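Local coordinates for zinc chaperone AztD (Citrobacter koseri, PDB 6N01), which acts as a periplasmic zinc chaperone, binding zinc ions and passing one directly to the solute-binding protein AztC of the AztABCD transporter, at residues A77-I82 against S90-G95; S221-A226 against L235-N240; Q269-N274 against V283-S288; D359-V364 against I372-A377. All coordinates share one frame; numbering follows the deposited sequence.

Interaction 1: A77-I82 against S90-G95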
loop_
_atom_site.group_PDB
_atom_site.type_symbol
_atom_site.label_atom_id
_atom_site.label_comp_id
_atom_site.label_asym_id
_atom_site.label_seq_id
_atom_site.Cartn_x
_atom_site.Cartn_y
_atom_site.Cartn_z
ATOM N N ALA A 77 -11.426 8.207 -2.779
ATOM C CA ALA A 77 -12.808 8.023 -3.200
ATOM C C ALA A 77 -13.156 6.578 -3.470
ATOM O O ALA A 77 -14.338 6.236 -3.430
ATOM C CB ALA A 77 -13.079 8.869 -4.458
ATOM N N THR A 78 -12.179 5.733 -3.787
ATOM C CA THR A 78 -12.426 4.324 -4.027
ATOM C C THR A 78 -11.481 3.496 -3.194
ATOM O O THR A 78 -10.313 3.843 -3.037
ATOM C CB THR A 78 -12.250 3.886 -5.485
ATOM O OG1 THR A 78 -10.939 4.237 -5.941
ATOM C CG2 THR A 78 -13.299 4.511 -6.374
ATOM N N ILE A 79 -12.008 2.364 -2.735
ATOM C CA ILE A 79 -11.294 1.334 -2.000
ATOM C C ILE A 79 -11.317 0.091 -2.879
ATOM O O ILE A 79 -12.344 -0.210 -3.500
ATOM C CB ILE A 79 -11.978 1.048 -0.635
ATOM C CG1 ILE A 79 -12.114 2.318 0.222
ATOM C CG2 ILE A 79 -11.213 -0.019 0.149
ATOM C CD1 ILE A 79 -10.867 3.079 0.388
ATOM N N PHE A 80 -10.188 -0.603 -2.993
ATOM C CA PHE A 80 -10.138 -1.839 -3.762
ATOM C C PHE A 80 -9.855 -3.011 -2.819
ATOM O O PHE A 80 -8.972 -2.934 -1.936
ATOM C CB PHE A 80 -9.120 -1.702 -4.910
ATOM C CG PHE A 80 -9.576 -0.759 -6.009
ATOM C CD1 PHE A 80 -9.415 0.622 -5.899
ATOM C CD2 PHE A 80 -10.217 -1.263 -7.127
ATOM C CE1 PHE A 80 -9.876 1.483 -6.919
ATOM C CE2 PHE A 80 -10.673 -0.421 -8.133
ATOM C CZ PHE A 80 -10.503 0.948 -8.019
ATOM N N ALA A 81 -10.645 -4.072 -2.974
ATOM C CA ALA A 81 -10.543 -5.260 -2.132
ATOM C C ALA A 81 -10.065 -6.399 -3.013
ATOM O O ALA A 81 -10.847 -6.982 -3.765
ATOM C CB ALA A 81 -11.872 -5.580 -1.437
ATOM N N ILE A 82 -8.773 -6.694 -2.909
ATOM C CA ILE A 82 -8.114 -7.714 -3.714
ATOM C C ILE A 82 -8.323 -9.067 -3.049
ATOM O O ILE A 82 -7.914 -9.266 -1.901
ATOM C CB ILE A 82 -6.612 -7.413 -3.860
ATOM C CG1 ILE A 82 -6.364 -6.248 -4.804
ATOM C CG2 ILE A 82 -5.828 -8.643 -4.321
ATOM C CD1 ILE A 82 -6.628 -4.937 -4.159
ATOM N N SER A 90 -12.848 -6.509 -5.932
ATOM C CA SER A 90 -14.040 -5.686 -5.792
ATOM C C SER A 90 -13.669 -4.231 -5.543
ATOM O O SER A 90 -12.568 -3.893 -5.097
ATOM C CB SER A 90 -14.935 -6.173 -4.661
ATOM O OG SER A 90 -15.196 -7.555 -4.808
ATOM N N THR A 91 -14.622 -3.362 -5.805
ATOM C CA THR A 91 -14.381 -1.936 -5.726
ATOM C C THR A 91 -15.463 -1.330 -4.854
ATOM O O THR A 91 -16.618 -1.775 -4.877
ATOM C CB THR A 91 -14.365 -1.315 -7.103
ATOM O OG1 THR A 91 -15.683 -1.309 -7.642
ATOM C CG2 THR A 91 -13.526 -2.169 -8.033
ATOM N N ILE A 92 -15.058 -0.369 -4.039
ATOM C CA ILE A 92 -15.919 0.292 -3.073
ATOM C C ILE A 92 -15.772 1.772 -3.277
ATOM O O ILE A 92 -14.655 2.299 -3.241
ATOM C CB ILE A 92 -15.550 -0.070 -1.622
ATOM C CG1 ILE A 92 -15.910 -1.508 -1.317
ATOM C CG2 ILE A 92 -16.266 0.840 -0.621
ATOM C CD1 ILE A 92 -15.184 -2.038 -0.050
ATOM N N ALA A 93 -16.889 2.443 -3.465
ATOM C CA ALA A 93 -16.896 3.879 -3.392
ATOM C C ALA A 93 -16.899 4.240 -1.917
ATOM O O ALA A 93 -17.845 3.905 -1.192
ATOM C CB ALA A 93 -18.106 4.446 -4.127
ATOM N N SER A 94 -15.843 4.922 -1.473
ATOM C CA SER A 94 -15.661 5.150 -0.049
ATOM C C SER A 94 -16.777 6.020 0.509
ATOM O O SER A 94 -17.202 5.834 1.658
ATOM C CB SER A 94 -14.322 5.833 0.179
ATOM O OG SER A 94 -14.428 7.163 -0.262
ATOM N N GLY A 95 -17.273 6.950 -0.300
ATOM C CA GLY A 95 -18.281 7.911 0.101
ATOM C C GLY A 95 -17.743 9.254 0.523
ATOM O O GLY A 95 -18.539 10.145 0.830
HETATM O O HOH W 1 -16.773 7.584 -3.059
#
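Phe80 and Thr91 form a non-hydrogen-bonded antiparallel pair, and their side chains leave the sheet side by side, pointing the same way. Methyl CG2 of Thr91 meets the Phe80 ring obliquely, 3.3 Å from CE2. Thr91 OG1 sits between its own backbone N and carbonyl carbon (chi1 71°), which places the methyl beside the N for this contact while the hydroxyl bonds to Leu117 O. The Phe80 ring also stacks with Phe127. On the reverse face Ile79 and Ile92 stand opposite each other, CB to CB 3.9 Å, and Phe39 packs on both. Between these two residues Ile79 N gives a hydrogen bond of 2.7 Å to Ile92 O and Ile92 N one of 2.8 Å to Ile79 O. The ladder ends less regularly: Ser94 N reaches Ala77 O (2.8 Å) from 47° above the carbonyl plane. That oxygen takes a second bond from a water, which in turn accepts from Gly95 N. With strand axes 157° apart, this is the central hairpin of a four-stranded antiparallel sheet, one blade of an eight-bladed beta-propeller.

Interaction 2: S221-A226 against L235-N240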
loop_
_atom_site.group_PDB
_atom_site.type_symbol
_atom_site.label_atom_id
_atom_site.label_comp_id
_atom_site.label_asym_id
_atom_site.label_seq_id
_atom_site.Cartn_x
_atom_site.Cartn_y
_atom_site.Cartn_z
ATOM N N SER A 221 6.006 7.794 -3.682
ATOM C CA SER A 221 6.100 8.917 -2.766
ATOM C C SER A 221 6.223 10.154 -3.637
ATOM O O SER A 221 7.243 10.363 -4.296
ATOM C CB SER A 221 7.272 8.733 -1.798
ATOM O OG SER A 221 7.431 9.891 -0.974
ATOM N N GLY A 222 5.167 10.955 -3.665
ATOM C CA GLY A 222 5.166 12.127 -4.551
ATOM C C GLY A 222 5.286 11.690 -6.013
ATOM O O GLY A 222 4.643 10.742 -6.444
ATOM N N ASP A 223 6.156 12.350 -6.772
ATOM C CA ASP A 223 6.298 12.062 -8.203
ATOM C C ASP A 223 7.268 10.923 -8.477
ATOM O O ASP A 223 7.680 10.744 -9.635
ATOM C CB ASP A 223 6.803 13.304 -8.957
ATOM C CG ASP A 223 8.270 13.516 -8.748
ATOM O OD1 ASP A 223 8.817 12.949 -7.742
ATOM O OD2 ASP A 223 8.875 14.213 -9.582
ATOM N N THR A 224 7.689 10.196 -7.438
ATOM C CA THR A 224 8.709 9.163 -7.559
ATOM C C THR A 224 8.122 7.830 -7.118
ATOM O O THR A 224 7.442 7.738 -6.098
ATOM C CB THR A 224 9.950 9.566 -6.745
ATOM O OG1 THR A 224 10.430 10.826 -7.247
ATOM C CG2 THR A 224 11.086 8.544 -6.836
ATOM N N PHE A 225 8.373 6.814 -7.898
ATOM C CA PHE A 225 7.925 5.483 -7.582
ATOM C C PHE A 225 9.143 4.591 -7.454
ATOM O O PHE A 225 10.105 4.738 -8.215
ATOM C CB PHE A 225 6.965 4.952 -8.633
ATOM C CG PHE A 225 6.090 3.831 -8.144
ATOM C CD1 PHE A 225 6.538 2.522 -8.175
ATOM C CD2 PHE A 225 4.840 4.098 -7.594
ATOM C CE1 PHE A 225 5.756 1.526 -7.740
ATOM C CE2 PHE A 225 4.035 3.078 -7.152
ATOM C CZ PHE A 225 4.490 1.797 -7.205
ATOM N N ALA A 226 9.117 3.699 -6.465
ATOM C CA ALA A 226 10.252 2.834 -6.167
ATOM C C ALA A 226 9.883 1.352 -6.252
ATOM O O ALA A 226 8.829 0.932 -5.768
ATOM C CB ALA A 226 10.808 3.144 -4.785
ATOM N N LEU A 235 13.983 3.629 -9.282
ATOM C CA LEU A 235 13.245 4.863 -9.048
ATOM C C LEU A 235 12.690 5.344 -10.372
ATOM O O LEU A 235 13.428 5.469 -11.353
ATOM C CB LEU A 235 14.125 5.949 -8.407
ATOM C CG LEU A 235 14.746 5.496 -7.086
ATOM C CD1 LEU A 235 15.648 6.586 -6.510
ATOM C CD2 LEU A 235 13.673 5.142 -6.070
ATOM N N ILE A 236 11.387 5.575 -10.395
ATOM C CA ILE A 236 10.654 5.867 -11.603
ATOM C C ILE A 236 10.014 7.243 -11.484
ATOM O O ILE A 236 9.319 7.544 -10.500
ATOM C CB ILE A 236 9.580 4.818 -11.892
ATOM C CG1 ILE A 236 10.134 3.403 -11.726
ATOM C CG2 ILE A 236 9.036 5.005 -13.288
ATOM C CD1 ILE A 236 9.017 2.378 -11.750
ATOM N N THR A 237 10.211 8.056 -12.507
ATOM C CA THR A 237 9.526 9.343 -12.614
ATOM C C THR A 237 9.011 9.486 -14.043
ATOM O O THR A 237 9.539 8.861 -14.956
ATOM C CB THR A 237 10.461 10.494 -12.282
ATOM O OG1 THR A 237 9.747 11.732 -12.371
ATOM C CG2 THR A 237 11.595 10.512 -13.263
ATOM N N GLN A 238 7.984 10.321 -14.244
ATOM C CA GLN A 238 7.511 10.653 -15.583
ATOM C C GLN A 238 7.280 12.148 -15.705
ATOM O O GLN A 238 6.656 12.742 -14.822
ATOM C CB GLN A 238 6.218 9.928 -15.945
ATOM C CG GLN A 238 5.657 10.333 -17.336
ATOM C CD GLN A 238 4.468 9.544 -17.792
ATOM O OE1 GLN A 238 3.591 9.197 -17.008
ATOM N NE2 GLN A 238 4.397 9.290 -19.110
ATOM N N LYS A 239 7.884 12.773 -16.721
ATOM C CA LYS A 239 7.595 14.167 -17.067
ATOM C C LYS A 239 6.663 14.203 -18.280
ATOM O O LYS A 239 5.499 13.797 -18.180
ATOM C CB LYS A 239 8.890 14.922 -17.339
ATOM C CG LYS A 239 9.857 14.898 -16.172
ATOM C CD LYS A 239 9.387 15.747 -15.029
ATOM C CE LYS A 239 10.515 16.018 -14.029
ATOM N NZ LYS A 239 10.051 15.854 -12.606
ATOM N N ASN A 240 7.120 14.652 -19.450
ATOM C CA ASN A 240 6.176 14.732 -20.560
ATOM C C ASN A 240 6.496 13.753 -21.668
ATOM O O ASN A 240 5.946 13.853 -22.773
ATOM C CB ASN A 240 6.048 16.158 -21.048
ATOM C CG ASN A 240 5.281 16.982 -20.051
ATOM O OD1 ASN A 240 4.140 16.638 -19.696
ATOM N ND2 ASN A 240 5.902 18.052 -19.561
HETATM O O HOH W 2 8.752 16.994 -10.136
#
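Phe225 and Ile236 satisfy each other's backbone as a hydrogen-bonded antiparallel pair: Phe225 N donates to Ile236 O over 2.9 Å, and Ile236 N donates to Phe225 O over 2.7 Å. The two carbonyl oxygens are also approached by CA-H groups, Ile236 O by Thr224 CA and Phe225 O by Leu235 CA. Next along the hairpin the contact is apolar, with Ala226 CB 3.7 Å from Leu235 CD2.

Toward the surface the chain folds into a type II' turn from Ser221 to Thr224, closed by reciprocal backbone bonds between those two residues. Ser221 O also accepts from Gln269 NE2, and Ser221 OG is hydrogen-bonded to Gly265 O and Tyr270 N. The turn residue Asp223 carries the polar chemistry across the contact, its two oxygens dividing their partners. OD1 accepts from Thr224 OG1 at 2.7 Å, met 40° out of the carboxylate plane, and also from NE2 of Gln269, in the loop leading into strand 271-274 of the next sheet. OD2 faces Lys239 NZ in a long salt bridge of 3.6 Å, while a water donates to OD2 at 2.8 Å and accepts a weak bond from NZ. The lysine gets there through a chain bent at chi2 and chi4.

Phe225 lies about 8 Å, side chain to side chain, from the zinc ligand His126. The chemistry implies that strands 224-228 and 232-237, the middle pair of a four-stranded propeller blade, are joined here by two short backbone bonds at the buried end, whereas the exposed ion pair, long and partly water-mediated, probably adds little rigidity.

Interaction 3: Q269-N274 against V283-S288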
loop_
_atom_site.group_PDB
_atom_site.type_symbol
_atom_site.label_atom_id
_atom_site.label_comp_id
_atom_site.label_asym_id
_atom_site.label_seq_id
_atom_site.Cartn_x
_atom_site.Cartn_y
_atom_site.Cartn_z
ATOM N N GLN A 269 8.896 13.447 0.693
ATOM C CA GLN A 269 9.242 12.415 -0.266
ATOM C C GLN A 269 10.324 11.484 0.310
ATOM O O GLN A 269 11.459 11.912 0.520
ATOM C CB GLN A 269 9.633 13.139 -1.545
ATOM C CG GLN A 269 9.557 12.386 -2.759
ATOM C CD GLN A 269 9.394 13.355 -3.965
ATOM O OE1 GLN A 269 9.876 14.502 -3.976
ATOM N NE2 GLN A 269 8.774 12.858 -4.973
ATOM N N TYR A 270 9.978 10.206 0.558
ATOM C CA TYR A 270 10.928 9.179 1.041
ATOM C C TYR A 270 10.275 7.796 0.948
ATOM O O TYR A 270 9.070 7.669 0.763
ATOM C CB TYR A 270 11.396 9.468 2.479
ATOM C CG TYR A 270 10.293 9.340 3.495
ATOM C CD1 TYR A 270 10.005 8.118 4.059
ATOM C CD2 TYR A 270 9.521 10.411 3.840
ATOM C CE1 TYR A 270 8.985 7.967 4.960
ATOM C CE2 TYR A 270 8.495 10.280 4.742
ATOM C CZ TYR A 270 8.232 9.038 5.301
ATOM O OH TYR A 270 7.214 8.833 6.203
ATOM N N PHE A 271 11.089 6.756 1.097
ATOM C CA PHE A 271 10.617 5.394 1.188
ATOM C C PHE A 271 11.132 4.749 2.476
ATOM O O PHE A 271 12.217 5.079 2.979
ATOM C CB PHE A 271 11.065 4.605 -0.037
ATOM C CG PHE A 271 10.650 5.241 -1.293
ATOM C CD1 PHE A 271 9.341 5.208 -1.670
ATOM C CD2 PHE A 271 11.545 5.912 -2.079
ATOM C CE1 PHE A 271 8.929 5.853 -2.845
ATOM C CE2 PHE A 271 11.127 6.540 -3.243
ATOM C CZ PHE A 271 9.843 6.496 -3.603
ATOM N N ILE A 272 10.329 3.858 3.015
ATOM C CA ILE A 272 10.742 2.991 4.114
ATOM C C ILE A 272 10.648 1.572 3.614
ATOM O O ILE A 272 9.658 1.204 2.967
ATOM C CB ILE A 272 9.902 3.188 5.396
ATOM C CG1 ILE A 272 10.131 4.598 5.925
ATOM C CG2 ILE A 272 10.332 2.182 6.475
ATOM C CD1 ILE A 272 9.397 4.976 7.201
ATOM N N GLY A 273 11.733 0.813 3.791
ATOM C CA GLY A 273 11.720 -0.588 3.449
ATOM C C GLY A 273 12.153 -1.434 4.632
ATOM O O GLY A 273 12.818 -0.962 5.553
ATOM N N ASN A 274 11.779 -2.700 4.581
ATOM C CA ASN A 274 12.418 -3.655 5.463
ATOM C C ASN A 274 13.857 -3.830 4.993
ATOM O O ASN A 274 14.208 -3.456 3.877
ATOM C CB ASN A 274 11.669 -4.995 5.464
ATOM C CG ASN A 274 11.647 -5.638 4.115
ATOM O OD1 ASN A 274 11.848 -4.986 3.084
ATOM N ND2 ASN A 274 11.407 -6.935 4.102
ATOM N N VAL A 283 14.931 5.886 2.982
ATOM C CA VAL A 283 15.595 6.273 1.740
ATOM C C VAL A 283 15.066 7.636 1.306
ATOM O O VAL A 283 13.849 7.816 1.173
ATOM C CB VAL A 283 15.373 5.244 0.631
ATOM C CG1 VAL A 283 16.290 5.545 -0.550
ATOM C CG2 VAL A 283 15.594 3.823 1.137
ATOM N N ASP A 284 15.979 8.596 1.093
ATOM C CA ASP A 284 15.636 9.888 0.515
ATOM C C ASP A 284 16.062 9.859 -0.945
ATOM O O ASP A 284 17.248 10.072 -1.240
ATOM C CB ASP A 284 16.338 11.034 1.258
ATOM C CG ASP A 284 15.913 12.430 0.747
ATOM O OD1 ASP A 284 15.337 12.516 -0.355
ATOM O OD2 ASP A 284 16.164 13.448 1.438
ATOM N N PRO A 285 15.146 9.622 -1.893
ATOM C CA PRO A 285 15.537 9.537 -3.307
ATOM C C PRO A 285 15.953 10.863 -3.953
ATOM O O PRO A 285 16.208 10.863 -5.161
ATOM C CB PRO A 285 14.283 8.964 -3.984
ATOM C CG PRO A 285 13.155 9.275 -3.059
ATOM C CD PRO A 285 13.684 9.619 -1.715
ATOM N N THR A 286 15.954 12.002 -3.244
ATOM C CA THR A 286 16.380 13.287 -3.811
ATOM C C THR A 286 17.721 13.775 -3.275
ATOM O O THR A 286 18.136 14.889 -3.625
ATOM C CB THR A 286 15.335 14.385 -3.554
ATOM O OG1 THR A 286 15.338 14.766 -2.165
ATOM C CG2 THR A 286 13.934 13.930 -3.958
ATOM N N GLU A 287 18.395 12.996 -2.417
ATOM C CA GLU A 287 19.696 13.349 -1.854
ATOM C C GLU A 287 20.668 12.213 -2.123
ATOM O O GLU A 287 20.286 11.036 -2.146
ATOM C CB GLU A 287 19.651 13.607 -0.332
ATOM C CG GLU A 287 18.714 14.729 0.093
ATOM C CD GLU A 287 19.367 16.112 0.053
ATOM O OE1 GLU A 287 18.777 17.032 -0.560
ATOM O OE2 GLU A 287 20.464 16.281 0.634
ATOM N N SER A 288 21.937 12.580 -2.301
ATOM C CA SER A 288 22.963 11.576 -2.553
ATOM C C SER A 288 23.218 10.716 -1.316
ATOM O O SER A 288 23.466 9.512 -1.452
ATOM C CB SER A 288 24.244 12.249 -3.047
ATOM O OG SER A 288 24.133 12.592 -4.421
HETATM O O HOH W 3 13.076 14.455 0.238
#
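Phe271 and Pro285 cross at about a right angle, with ring carbon CE2 only 3.4 Å from Pro285 CG. The ring meets the proline obliquely; Leu235 of the neighbouring sheet touches both residues. Tyr270 turns differently: its CG takes the position between backbone N and carbonyl carbon (chi1 67°), which leads the phenol away toward Val305 and Ala313 while CB stays 3.2 Å from Val283 O. Phe271 and Val283 pair as hydrogen-bonded antiparallel partners, Val283 N giving 2.8 Å to Phe271 O and Phe271 N 3.0 Å to Val283 O. This is the end of the central hairpin in another four-stranded propeller blade, and past it the chain enters a type I turn from Asp284 to Glu287. An Asx turn opens that bend: Asp284 OD1 accepts from Thr286 N at 3.0 Å and from Thr286 OG1 at 2.9 Å, both arriving from the same face of the carboxylate. The Thr286 hydroxyl lies between its own N and carbonyl carbon (chi1 72°), on the side of Asp284. A water donates to both Asp284 OD1 and Gln269 O, bridging the segments. Gln269, extended beyond CG, crosses Thr286 nearly perpendicularly; its NE2 bonds Asp223 OD1, and OE1 merely packs 4.1 Å from Thr286 CG2.

Interaction 4: D359-V364 against I372-A377; sequences DNKIYV and IIVLDA
Two first torsions bring Tyr363 and Val374 together: the tyrosine CG is anti to the carbonyl carbon (chi1 -61°), and the valine CG1 is anti to the backbone N (chi1 -170°). The pair sits in the central hairpin of a blade in the eight-bladed propeller, and both side chains run the same way from the sheet. Val374 CG1 makes an off-centre CH-pi contact with the tyrosine ring, 4.2 Å from its centroid and 30° off the normal. Ile372 CG2 approaches the same ring at its edge, near the ring plane. Tyr363 OH bonds Ala53 O, and Leu38 of strand 34-42 packs against the side chain. On the same face Lys361, bent at chi2 and chi4, lays CG 3.8 Å from Val374 CG1 before its NZ comes within 4.0 Å of Asp376 OD1, a long salt bridge, while Asp376 OD2 accepts from Ser379 N. The other face is aliphatic: Leu375 CD1 lies 4.2 Å from Ile362 CB and 4.1 Å from Val364 CG2, in contacts continued by Tyr314 and Phe316. Four backbone bonds, two in each hydrogen-bonded pair, join Ile362 to Leu375 and Val364 to Ile373. At the end of the ladder Ala377 N donates to Asn360 O over 2.9 Å, and Ala377 CB stands 3.3 Å from that oxygen.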
loop_
_atom_site.group_PDB
_atom_site.type_symbol
_atom_site.label_atom_id
_atom_site.label_comp_id
_atom_site.label_asym_id
_atom_site.label_seq_id
_atom_site.Cartn_x
_atom_site.Cartn_y
_atom_site.Cartn_z
ATOM N N ASP A 359 -7.094 11.282 10.449
ATOM C CA ASP A 359 -7.156 12.564 11.159
ATOM C C ASP A 359 -6.015 12.614 12.189
ATOM O O ASP A 359 -4.848 12.495 11.802
ATOM C CB ASP A 359 -8.545 12.723 11.790
ATOM C CG ASP A 359 -8.931 14.187 12.062
ATOM O OD1 ASP A 359 -8.222 15.117 11.587
ATOM O OD2 ASP A 359 -9.981 14.394 12.737
ATOM N N ASN A 360 -6.304 12.736 13.489
ATOM C CA ASN A 360 -5.255 12.827 14.507
ATOM C C ASN A 360 -5.165 11.558 15.352
ATOM O O ASN A 360 -4.700 11.609 16.485
ATOM C CB ASN A 360 -5.477 14.041 15.406
ATOM C CG ASN A 360 -5.508 15.343 14.598
ATOM O OD1 ASN A 360 -4.791 15.480 13.594
ATOM N ND2 ASN A 360 -6.345 16.287 15.014
ATOM N N LYS A 361 -5.589 10.423 14.793
ATOM C CA LYS A 361 -5.673 9.146 15.479
ATOM C C LYS A 361 -4.997 8.041 14.685
ATOM O O LYS A 361 -4.969 8.059 13.458
ATOM C CB LYS A 361 -7.149 8.716 15.775
ATOM C CG LYS A 361 -7.679 9.225 17.110
ATOM C CD LYS A 361 -8.425 10.489 17.125
ATOM C CE LYS A 361 -8.262 11.174 18.518
ATOM N NZ LYS A 361 -8.065 10.160 19.663
ATOM N N ILE A 362 -4.461 7.069 15.410
ATOM C CA ILE A 362 -3.855 5.869 14.840
ATOM C C ILE A 362 -4.698 4.666 15.225
ATOM O O ILE A 362 -5.121 4.523 16.380
ATOM C CB ILE A 362 -2.410 5.671 15.307
ATOM C CG1 ILE A 362 -1.570 6.914 14.987
ATOM C CG2 ILE A 362 -1.808 4.401 14.694
ATOM C CD1 ILE A 362 -0.259 6.962 15.714
ATOM N N TYR A 363 -4.930 3.791 14.268
ATOM C CA TYR A 363 -5.804 2.631 14.463
ATOM C C TYR A 363 -5.010 1.353 14.274
ATOM O O TYR A 363 -4.332 1.179 13.253
ATOM C CB TYR A 363 -6.976 2.660 13.480
ATOM C CG TYR A 363 -7.811 3.890 13.674
ATOM C CD1 TYR A 363 -7.381 5.112 13.184
ATOM C CD2 TYR A 363 -9.023 3.836 14.336
ATOM C CE1 TYR A 363 -8.132 6.256 13.365
ATOM C CE2 TYR A 363 -9.772 4.974 14.532
ATOM C CZ TYR A 363 -9.325 6.164 14.033
ATOM O OH TYR A 363 -10.064 7.286 14.206
ATOM N N VAL A 364 -5.060 0.479 15.264
ATOM C CA VAL A 364 -4.313 -0.771 15.204
ATOM C C VAL A 364 -5.299 -1.894 15.363
ATOM O O VAL A 364 -5.964 -1.980 16.400
ATOM C CB VAL A 364 -3.215 -0.811 16.280
ATOM C CG1 VAL A 364 -2.490 -2.138 16.267
ATOM C CG2 VAL A 364 -2.224 0.341 16.040
ATOM N N ILE A 372 -10.293 -3.007 17.356
ATOM C CA ILE A 372 -9.367 -2.000 16.851
ATOM C C ILE A 372 -8.962 -1.151 18.039
ATOM O O ILE A 372 -9.836 -0.648 18.761
ATOM C CB ILE A 372 -10.029 -1.057 15.814
ATOM C CG1 ILE A 372 -10.805 -1.796 14.731
ATOM C CG2 ILE A 372 -8.976 -0.133 15.224
ATOM C CD1 ILE A 372 -10.006 -2.609 13.942
ATOM N N ILE A 373 -7.664 -0.967 18.234
ATOM C CA ILE A 373 -7.180 -0.036 19.251
ATOM C C ILE A 373 -6.957 1.325 18.610
ATOM O O ILE A 373 -6.386 1.417 17.515
ATOM C CB ILE A 373 -5.891 -0.566 19.898
ATOM C CG1 ILE A 373 -6.105 -2.001 20.342
ATOM C CG2 ILE A 373 -5.454 0.351 21.005
ATOM C CD1 ILE A 373 -7.242 -2.131 21.172
ATOM N N VAL A 374 -7.361 2.387 19.310
ATOM C CA VAL A 374 -7.280 3.751 18.813
ATOM C C VAL A 374 -6.354 4.533 19.747
ATOM O O VAL A 374 -6.567 4.524 20.962
ATOM C CB VAL A 374 -8.681 4.400 18.748
ATOM C CG1 VAL A 374 -8.668 5.708 18.011
ATOM C CG2 VAL A 374 -9.703 3.422 18.106
ATOM N N LEU A 375 -5.322 5.190 19.178
ATOM C CA LEU A 375 -4.401 6.051 19.898
ATOM C C LEU A 375 -4.448 7.477 19.385
ATOM O O LEU A 375 -4.658 7.720 18.190
ATOM C CB LEU A 375 -2.963 5.573 19.747
ATOM C CG LEU A 375 -2.669 4.119 20.078
ATOM C CD1 LEU A 375 -2.759 3.331 18.809
ATOM C CD2 LEU A 375 -1.276 4.018 20.712
ATOM N N ASP A 376 -4.228 8.426 20.292
ATOM C CA ASP A 376 -4.005 9.801 19.888
ATOM C C ASP A 376 -2.618 9.912 19.268
ATOM O O ASP A 376 -1.631 9.494 19.874
ATOM C CB ASP A 376 -4.144 10.745 21.075
ATOM C CG ASP A 376 -4.069 12.211 20.669
ATOM O OD1 ASP A 376 -5.094 12.771 20.225
ATOM O OD2 ASP A 376 -2.980 12.816 20.788
ATOM N N ALA A 377 -2.548 10.454 18.040
ATOM C CA ALA A 377 -1.280 10.493 17.313
ATOM C C ALA A 377 -0.265 11.361 18.029
ATOM O O ALA A 377 0.936 11.066 18.019
ATOM C CB ALA A 377 -1.493 11.026 15.890
#

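Followed from the N terminus, the four contacts come in series, without nesting or crossing. Each closes a hairpin excursion, the residues between its segments being 83-89 for interaction 1, 227-234 for interaction 2, 275-282 for interaction 3 and 365-371 for interaction 4. Interactions 2 and 3 lie in consecutive sheets, centres about 12 Å apart, and touch directly, as in the 3.0 Å probable hydrogen bond between Ser221 OG and Tyr270 N. Neither interaction 1 nor interaction 4 touches any other; interaction 1 lies across the chain's centre from interaction 3. Interactions 1 and 4 flank the sheet in which strand 34-42 pairs with strand 392-401: Phe39 meets the first, Leu38 the second, where strands near the two ends of the modelled chain close the ring.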